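Local coordinates for hypothetical protein yiiM (Escherichia coli, PDB 1O65) that is of uncertain function but carries a MOSC domain and may bind molybdenum and act as an oxidoreductase on nitrogenous compounds, at residues H71-H76 against V154-S159; L78-E83 against Q146-T151; R129-K134 against S230-G235. All coordinates share one frame; numbering follows the deposited sequence.

How the contacts relate
Contact 1 lies near the middle of the chain, about 4 Å from its centre, while contacts 2 and 3 lie about 15 Å from it. Between their own centres, contacts 1 and 2 are about 13 Å apart, contacts 2 and 3 about 15 Å, and contacts 1 and 3 about 17 Å. Hydrogen bonds tie all three together. Y72 OH of contact 1 meets W80 NE1 of contact 2 at 2.9 Å, and R129 N of contact 3 meets G155 O of contact 1 at 2.9 Å. Helix 144-151 faces helix 75-83 through L147, M148 and T151, and also serves contact 3 through Q146, bonded to W234, and Q149, whose OE1 is 3.0 Å from R232 NH2.

Contact 1: residues H71-H76 against V154-S159; sequences HYPREH and VGWLYS
The carbonyl oxygen of H71 takes two hydrogen bonds and one weaker C-H contact. W156 N reaches H71 O at 3.2 Å, in the carbonyl plane on a lone pair; a water donates to H71 O and also to V154 O; and G155 CA lies close enough for a CA-H...O contact. The other half of this antiparallel hydrogen-bonded pair is H71 N to W156 O, 2.8 Å, nearly along the C=O axis.

Glycine suits position 155, because a side chain there would run into H71 O and the Y72 ring.

H71 and W156 put their side chains on the same face of the sheet. H71 has CG anti to the backbone N, whereas W156 CG takes the crowded position between N and carbonyl carbon, so the two rings lie side by side. The imidazole and the six-membered ring of W156 form an offset stack, centroids 4.5 Å apart, planes at 25°, with W156 CZ2 over the centre of the imidazole, while H71 CB sits over the five-membered ring of the indole. Y158 OH joins both rings: W156 NE1 donates to it at 2.9 Å, almost straight, and H71 ND1 is hydrogen-bonded to the same oxygen at 2.9 Å. With H71 NE2 bound to T102 OG1, both imidazole nitrogens are held and the ring's rotation is fixed. P73 CG packs on W156 CZ3 at 3.6 Å.

Strand 156-160 pairs antiparallel with strands 69-73 and 121-128, one on each side, in the mixed sheet of the MOSC domain; L172 of strand 172-176 touches H71 and Y158, and helix 75-83 follows directly on strand 69-73.

Contact 2: residues L78-E83 against Q146-T151; sequences LYWARE and QLMQNT
W80 leaves helix 75-83 with CG beside the backbone N and anti to the carbonyl carbon (chi1 -61°), which swings the indole from its CB across to helix 144-151. Near the root of the ring, NE1 is taken by Y72 OH, so the polar edge is satisfied and the hydrocarbon rim is left to do the packing. W80 CZ2 comes next, 4.1 Å from M148 CG. At the tip, W80 CH2 touches L147 CB at 3.8 Å and lies 3.9 Å from M148 N, with T151 OG1 close by; CZ3 leans on L147 CB as well.

The long, flat indole suits this span: the axes of segments 78-83 and 146-151 approach no closer than 12.9 Å, their directions 126° apart. These are helices of the MOSC domain, one following strand 69-73 and the other preceding strand 156-160; F91 and F96 also meet the W80 ring, and F96 touches M148.

Y79 covers part of one indole face, its CD2 3.6 Å above the plane of the W80 ring and offset toward the rim. With CG anti to the backbone N, its ring extends toward T151, and Y79 OH meets the T151 methyl CG2 tip to tip at 3.7 Å. E83 CG lies over one face of the same phenol ring.

Contact 3: residues R129-K134 against S230-G235; sequences RSPCYK and SRRLWG
Residues 129-134 run without regular secondary structure past the C-terminal end of the short helix 230-234, and the nearest CA atoms are those of Y133 and L233, 4.7 Å apart. One main-chain hydrogen bond joins the segments: Y133 N donates to R232 O at 2.9 Å, the nitrogen lying in the carbonyl plane with a C=O...N angle of 159°. Just beyond, the helix ends at G235, where phi turns positive (51°) while G235 N still bonds R231 O. Along the loop, the chain turns into helix 134-138, and C132 SG accepts from K134 N, a long but nearly straight capping bond at 3.6 Å.

Y133 CG occupies the crowded position between backbone N and carbonyl carbon (chi1 73°), which lays the ring beside the helix end. G235 CA sits over one face, 3.8 Å from the centroid of the Y133 ring, a CH-pi contact; a CB on residue 235 would collide with Y133 CD2, so glycine answers both the turn and the ring. R232 O lies at the edge of the ring, near CD1.

The contact closes a long excursion: the chain runs on through helices 183-191, 197-204 and 211-223 before helix 230-234 comes back against the loop that follows strand 121-128, a strand of the MOSC fold.

R232 carries the second bond. Its chain is extended through chi2, then bends at chi3, bringing R232 NH1 to P131 O at 3.1 Å, with that oxygen near the guanidinium plane. NH2 binds Q149 OE1, so the one guanidinium links loop, helix 144-151 and helix 230-234. L233 CD2 reaches P131 CB at 4.4 Å, apolar against apolar, and W191 of helix 183-191 touches S130, P131 and R232.

Contact 1: residues H71-H76 against V154-S159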
# COMPACT_ATOMS: atom_id res chain seq x y z
N HIS A 71 -3.81 -0.10 -1.92
CA HIS A 71 -3.76 -1.06 -3.02
C HIS A 71 -3.44 -2.46 -2.51
O HIS A 71 -2.52 -2.59 -1.69
CB HIS A 71 -2.59 -0.65 -3.97
CG HIS A 71 -2.69 -1.28 -5.32
ND1 HIS A 71 -2.75 -0.52 -6.49
CD2 HIS A 71 -2.78 -2.58 -5.70
CE1 HIS A 71 -2.88 -1.34 -7.52
NE2 HIS A 71 -2.89 -2.58 -7.08
N TYR A 72 -4.11 -3.50 -3.01
CA TYR A 72 -3.72 -4.86 -2.61
C TYR A 72 -3.71 -5.75 -3.86
O TYR A 72 -4.66 -5.82 -4.65
CB TYR A 72 -4.54 -5.44 -1.49
CG TYR A 72 -3.89 -6.56 -0.71
CD1 TYR A 72 -2.82 -6.32 0.14
CD2 TYR A 72 -4.35 -7.88 -0.81
CE1 TYR A 72 -2.22 -7.32 0.87
CE2 TYR A 72 -3.75 -8.89 -0.09
CZ TYR A 72 -2.68 -8.61 0.75
OH TYR A 72 -2.09 -9.63 1.46
N PRO A 73 -2.57 -6.38 -4.10
CA PRO A 73 -2.46 -7.24 -5.27
C PRO A 73 -3.33 -8.47 -5.10
O PRO A 73 -3.24 -9.17 -4.06
CB PRO A 73 -0.99 -7.59 -5.34
CG PRO A 73 -0.28 -6.56 -4.49
CD PRO A 73 -1.28 -6.14 -3.44
N ARG A 74 -4.16 -8.77 -6.10
CA ARG A 74 -4.93 -10.02 -6.05
C ARG A 74 -4.00 -11.23 -6.01
O ARG A 74 -4.43 -12.28 -5.51
CB ARG A 74 -5.90 -10.19 -7.22
CG ARG A 74 -7.11 -9.26 -7.17
CD ARG A 74 -8.21 -9.70 -8.14
NE ARG A 74 -7.85 -9.34 -9.50
CZ ARG A 74 -7.94 -8.25 -10.21
NH1 ARG A 74 -8.44 -7.12 -9.75
NH2 ARG A 74 -7.52 -8.24 -11.49
N GLU A 75 -2.78 -11.17 -6.55
CA GLU A 75 -1.86 -12.32 -6.43
C GLU A 75 -1.80 -12.85 -4.99
O GLU A 75 -1.79 -14.07 -4.79
CB GLU A 75 -0.46 -11.93 -6.88
CG GLU A 75 -0.24 -11.64 -8.34
CD GLU A 75 -0.63 -10.29 -8.88
OE1 GLU A 75 -1.37 -9.51 -8.24
OE2 GLU A 75 -0.20 -9.96 -10.04
N HIS A 76 -1.85 -12.01 -3.95
CA HIS A 76 -1.72 -12.48 -2.59
C HIS A 76 -2.88 -13.31 -2.09
O HIS A 76 -2.70 -14.02 -1.09
CB HIS A 76 -1.46 -11.35 -1.59
CG HIS A 76 -0.28 -10.49 -1.91
ND1 HIS A 76 0.84 -10.98 -2.55
CD2 HIS A 76 -0.04 -9.18 -1.67
CE1 HIS A 76 1.70 -10.00 -2.74
NE2 HIS A 76 1.19 -8.90 -2.19
N VAL A 154 1.98 -6.96 1.74
CA VAL A 154 1.21 -5.92 2.43
C VAL A 154 0.51 -4.95 1.52
O VAL A 154 -0.50 -4.36 1.93
CB VAL A 154 2.16 -5.15 3.38
CG1 VAL A 154 2.85 -6.10 4.35
CG2 VAL A 154 3.22 -4.38 2.57
N GLY A 155 0.93 -4.83 0.25
CA GLY A 155 0.23 -3.80 -0.55
C GLY A 155 0.86 -2.44 -0.22
O GLY A 155 1.89 -2.37 0.44
N TRP A 156 0.30 -1.37 -0.74
CA TRP A 156 0.89 -0.04 -0.55
C TRP A 156 -0.16 1.06 -0.63
O TRP A 156 -1.26 0.85 -1.12
CB TRP A 156 1.95 0.20 -1.64
CG TRP A 156 1.42 -0.02 -3.02
CD1 TRP A 156 0.80 0.89 -3.82
CD2 TRP A 156 1.44 -1.26 -3.74
NE1 TRP A 156 0.46 0.30 -5.01
CE2 TRP A 156 0.83 -1.02 -4.98
CE3 TRP A 156 1.91 -2.55 -3.45
CZ2 TRP A 156 0.66 -2.03 -5.94
CZ3 TRP A 156 1.73 -3.55 -4.40
CH2 TRP A 156 1.12 -3.28 -5.62
N LEU A 157 0.23 2.28 -0.19
CA LEU A 157 -0.77 3.36 -0.21
C LEU A 157 -0.35 4.39 -1.24
O LEU A 157 0.81 4.34 -1.67
CB LEU A 157 -0.88 4.00 1.17
CG LEU A 157 -1.10 3.09 2.36
CD1 LEU A 157 -1.11 3.84 3.68
CD2 LEU A 157 -2.42 2.30 2.17
N TYR A 158 -1.25 5.29 -1.60
CA TYR A 158 -0.89 6.35 -2.52
C TYR A 158 -1.25 7.74 -1.95
O TYR A 158 -2.16 7.84 -1.14
CB TYR A 158 -1.67 6.26 -3.83
CG TYR A 158 -1.46 5.05 -4.69
CD1 TYR A 158 -2.25 3.91 -4.51
CD2 TYR A 158 -0.53 5.03 -5.71
CE1 TYR A 158 -2.10 2.79 -5.31
CE2 TYR A 158 -0.37 3.93 -6.53
CZ TYR A 158 -1.14 2.82 -6.32
OH TYR A 158 -1.03 1.70 -7.10
N SER A 159 -0.46 8.74 -2.36
CA SER A 159 -0.86 10.12 -2.08
C SER A 159 -1.51 10.60 -3.39
O SER A 159 -1.22 10.04 -4.47
CB SER A 159 0.25 11.07 -1.70
OG SER A 159 1.25 11.11 -2.69
O HOH W 1 -2.60 -3.06 1.28

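Contact 2: residues L78-E83 against Q146-T151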
# COMPACT_ATOMS: atom_id res chain seq x y z
N LEU A 78 -4.29 -15.77 -3.68
CA LEU A 78 -3.90 -17.15 -4.00
C LEU A 78 -3.06 -17.69 -2.83
O LEU A 78 -3.34 -18.75 -2.26
CB LEU A 78 -3.06 -17.21 -5.27
CG LEU A 78 -3.78 -16.76 -6.56
CD1 LEU A 78 -2.77 -16.65 -7.70
CD2 LEU A 78 -4.90 -17.74 -6.90
N TYR A 79 -2.00 -16.96 -2.46
CA TYR A 79 -1.18 -17.38 -1.35
C TYR A 79 -1.99 -17.56 -0.07
O TYR A 79 -1.83 -18.57 0.64
CB TYR A 79 -0.03 -16.38 -1.12
CG TYR A 79 0.78 -16.71 0.13
CD1 TYR A 79 1.84 -17.60 0.09
CD2 TYR A 79 0.47 -16.13 1.34
CE1 TYR A 79 2.56 -17.89 1.23
CE2 TYR A 79 1.19 -16.40 2.48
CZ TYR A 79 2.23 -17.29 2.43
OH TYR A 79 2.93 -17.57 3.58
N TRP A 80 -2.85 -16.62 0.31
CA TRP A 80 -3.60 -16.79 1.56
C TRP A 80 -4.57 -17.95 1.51
O TRP A 80 -4.62 -18.73 2.48
CB TRP A 80 -4.28 -15.50 2.00
CG TRP A 80 -3.31 -14.38 2.27
CD1 TRP A 80 -3.30 -13.17 1.67
CD2 TRP A 80 -2.21 -14.40 3.19
NE1 TRP A 80 -2.25 -12.42 2.15
CE2 TRP A 80 -1.57 -13.15 3.09
CE3 TRP A 80 -1.70 -15.33 4.10
CZ2 TRP A 80 -0.45 -12.80 3.87
CZ3 TRP A 80 -0.61 -14.98 4.88
CH2 TRP A 80 0.02 -13.73 4.76
N ALA A 81 -5.31 -18.12 0.42
CA ALA A 81 -6.23 -19.24 0.30
C ALA A 81 -5.48 -20.57 0.43
O ALA A 81 -6.01 -21.48 1.06
CB ALA A 81 -7.05 -19.21 -0.97
N ARG A 82 -4.28 -20.68 -0.10
CA ARG A 82 -3.48 -21.89 0.00
C ARG A 82 -2.88 -22.05 1.39
O ARG A 82 -2.43 -23.14 1.77
CB ARG A 82 -2.38 -21.84 -1.06
CG ARG A 82 -1.45 -23.04 -1.09
CD ARG A 82 -0.15 -22.68 -1.80
NE ARG A 82 -0.38 -22.08 -3.10
CZ ARG A 82 0.25 -21.02 -3.59
NH1 ARG A 82 1.18 -20.37 -2.90
NH2 ARG A 82 -0.08 -20.58 -4.81
N GLU A 83 -2.77 -20.97 2.16
CA GLU A 83 -2.24 -21.07 3.52
C GLU A 83 -3.35 -21.37 4.51
O GLU A 83 -3.16 -21.93 5.58
CB GLU A 83 -1.50 -19.78 3.88
CG GLU A 83 -0.20 -19.61 3.07
CD GLU A 83 0.82 -20.65 3.50
OE1 GLU A 83 1.00 -20.80 4.73
OE2 GLU A 83 1.43 -21.29 2.61
N GLN A 146 0.85 -10.37 11.71
CA GLN A 146 2.26 -10.79 11.77
C GLN A 146 2.63 -11.46 10.45
O GLN A 146 3.66 -11.18 9.83
CB GLN A 146 2.49 -11.71 12.96
CG GLN A 146 3.94 -12.16 13.15
CD GLN A 146 4.79 -11.04 13.72
OE1 GLN A 146 4.60 -10.67 14.89
NE2 GLN A 146 5.72 -10.48 12.96
N LEU A 147 1.82 -12.37 9.97
CA LEU A 147 2.03 -13.07 8.71
C LEU A 147 2.20 -12.08 7.56
O LEU A 147 3.21 -12.17 6.86
CB LEU A 147 0.88 -14.05 8.49
CG LEU A 147 1.07 -15.54 8.69
CD1 LEU A 147 2.22 -15.95 9.60
CD2 LEU A 147 -0.24 -16.13 9.27
N MET A 148 1.29 -11.12 7.36
CA MET A 148 1.49 -10.15 6.27
C MET A 148 2.85 -9.47 6.37
O MET A 148 3.59 -9.41 5.38
CB MET A 148 0.45 -9.05 6.22
CG MET A 148 -1.00 -9.45 6.21
SD MET A 148 -2.09 -8.03 6.27
CE MET A 148 -1.59 -7.11 4.82
N GLN A 149 3.16 -8.93 7.55
CA GLN A 149 4.45 -8.24 7.72
C GLN A 149 5.65 -9.15 7.44
O GLN A 149 6.60 -8.73 6.75
CB GLN A 149 4.55 -7.60 9.09
CG GLN A 149 5.76 -6.67 9.23
CD GLN A 149 5.90 -6.24 10.68
OE1 GLN A 149 5.19 -5.36 11.15
NE2 GLN A 149 6.80 -6.90 11.39
N ASN A 150 5.62 -10.38 7.93
CA ASN A 150 6.70 -11.32 7.70
C ASN A 150 6.90 -11.70 6.24
O ASN A 150 8.02 -11.80 5.75
CB ASN A 150 6.47 -12.61 8.51
CG ASN A 150 6.69 -12.50 9.99
OD1 ASN A 150 7.12 -11.48 10.53
ND2 ASN A 150 6.37 -13.57 10.73
N THR A 151 5.83 -11.87 5.46
CA THR A 151 5.98 -12.28 4.06
C THR A 151 6.20 -11.09 3.15
O THR A 151 6.62 -11.19 2.00
CB THR A 151 4.71 -13.03 3.62
OG1 THR A 151 3.58 -12.14 3.78
CG2 THR A 151 4.54 -14.30 4.44

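Contact 3: residues R129-K134 against S230-G235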
# COMPACT_ATOMS: atom_id res chain seq x y z
N ARG A 129 1.88 -0.71 2.83
CA ARG A 129 0.79 -0.71 3.80
C ARG A 129 1.29 -1.44 5.07
O ARG A 129 1.94 -2.48 4.99
CB ARG A 129 -0.46 -1.35 3.21
CG ARG A 129 -1.70 -1.35 4.13
CD ARG A 129 -1.73 -2.65 4.95
NE ARG A 129 -3.05 -2.86 5.55
CZ ARG A 129 -4.13 -3.28 4.88
NH1 ARG A 129 -4.06 -3.54 3.57
NH2 ARG A 129 -5.28 -3.38 5.54
N SER A 130 1.02 -0.88 6.20
CA SER A 130 1.37 -1.35 7.53
C SER A 130 0.33 -2.26 8.17
O SER A 130 -0.62 -1.76 8.77
CB SER A 130 1.47 -0.12 8.46
OG SER A 130 2.79 0.22 8.76
N PRO A 131 0.55 -3.56 8.20
CA PRO A 131 -0.38 -4.48 8.84
C PRO A 131 -0.70 -4.04 10.26
O PRO A 131 0.16 -3.61 11.03
CB PRO A 131 0.33 -5.82 8.83
CG PRO A 131 1.68 -5.61 8.30
CD PRO A 131 1.77 -4.24 7.73
N CYS A 132 -1.95 -4.11 10.61
CA CYS A 132 -2.51 -3.72 11.89
C CYS A 132 -3.32 -4.89 12.46
O CYS A 132 -3.94 -5.65 11.73
CB CYS A 132 -3.39 -2.50 11.64
SG CYS A 132 -4.47 -1.93 12.94
N TYR A 133 -3.31 -5.04 13.78
CA TYR A 133 -4.03 -6.03 14.52
C TYR A 133 -5.53 -6.06 14.24
O TYR A 133 -6.16 -7.10 14.50
CB TYR A 133 -3.80 -5.86 16.05
CG TYR A 133 -4.54 -4.65 16.57
CD1 TYR A 133 -4.01 -3.37 16.44
CD2 TYR A 133 -5.82 -4.78 17.11
CE1 TYR A 133 -4.72 -2.26 16.88
CE2 TYR A 133 -6.53 -3.69 17.55
CZ TYR A 133 -5.97 -2.43 17.43
OH TYR A 133 -6.68 -1.33 17.87
N LYS A 134 -6.17 -4.99 13.77
CA LYS A 134 -7.60 -5.11 13.44
C LYS A 134 -7.82 -6.28 12.48
O LYS A 134 -8.80 -7.02 12.55
CB LYS A 134 -8.19 -3.85 12.83
CG LYS A 134 -7.89 -2.54 13.48
CD LYS A 134 -8.45 -2.36 14.87
CE LYS A 134 -8.23 -0.94 15.37
NZ LYS A 134 -8.76 0.08 14.44
N SER A 230 4.99 -4.44 18.67
CA SER A 230 4.03 -5.22 19.40
C SER A 230 2.61 -4.69 19.43
O SER A 230 1.71 -5.50 19.17
CB SER A 230 4.48 -5.50 20.85
OG SER A 230 5.70 -6.25 20.78
N ARG A 231 2.39 -3.43 19.77
CA ARG A 231 1.02 -2.95 19.83
C ARG A 231 0.34 -2.95 18.47
O ARG A 231 -0.82 -3.34 18.36
CB ARG A 231 0.95 -1.55 20.46
CG ARG A 231 1.34 -1.56 21.93
CD ARG A 231 0.37 -2.32 22.79
NE ARG A 231 0.52 -2.06 24.20
CZ ARG A 231 1.63 -2.13 24.93
NH1 ARG A 231 2.80 -2.48 24.40
NH2 ARG A 231 1.59 -1.82 26.23
N ARG A 232 1.05 -2.47 17.45
CA ARG A 232 0.45 -2.41 16.10
C ARG A 232 0.04 -3.78 15.61
O ARG A 232 -1.11 -3.98 15.27
CB ARG A 232 1.41 -1.73 15.12
CG ARG A 232 0.99 -1.79 13.66
CD ARG A 232 1.94 -0.91 12.82
NE ARG A 232 3.35 -1.30 13.04
CZ ARG A 232 3.87 -2.34 12.39
NH1 ARG A 232 3.12 -3.03 11.53
NH2 ARG A 232 5.12 -2.72 12.59
N LEU A 233 0.92 -4.77 15.69
CA LEU A 233 0.65 -6.10 15.18
C LEU A 233 -0.31 -6.92 16.02
O LEU A 233 -1.02 -7.78 15.48
CB LEU A 233 1.98 -6.89 15.07
CG LEU A 233 2.94 -6.40 13.98
CD1 LEU A 233 4.34 -6.93 14.20
CD2 LEU A 233 2.40 -6.78 12.61
N TRP A 234 -0.26 -6.76 17.34
CA TRP A 234 -1.06 -7.54 18.26
C TRP A 234 -2.06 -6.79 19.11
O TRP A 234 -2.87 -7.41 19.81
CB TRP A 234 -0.10 -8.34 19.18
CG TRP A 234 0.78 -9.27 18.39
CD1 TRP A 234 2.07 -9.06 18.03
CD2 TRP A 234 0.43 -10.56 17.86
NE1 TRP A 234 2.56 -10.12 17.31
CE2 TRP A 234 1.56 -11.05 17.19
CE3 TRP A 234 -0.73 -11.34 17.91
CZ2 TRP A 234 1.57 -12.30 16.56
CZ3 TRP A 234 -0.72 -12.57 17.28
CH2 TRP A 234 0.44 -13.04 16.64
N GLY A 235 -2.12 -5.47 19.02
CA GLY A 235 -3.09 -4.70 19.82
C GLY A 235 -3.00 -5.10 21.29
O GLY A 235 -1.91 -5.25 21.84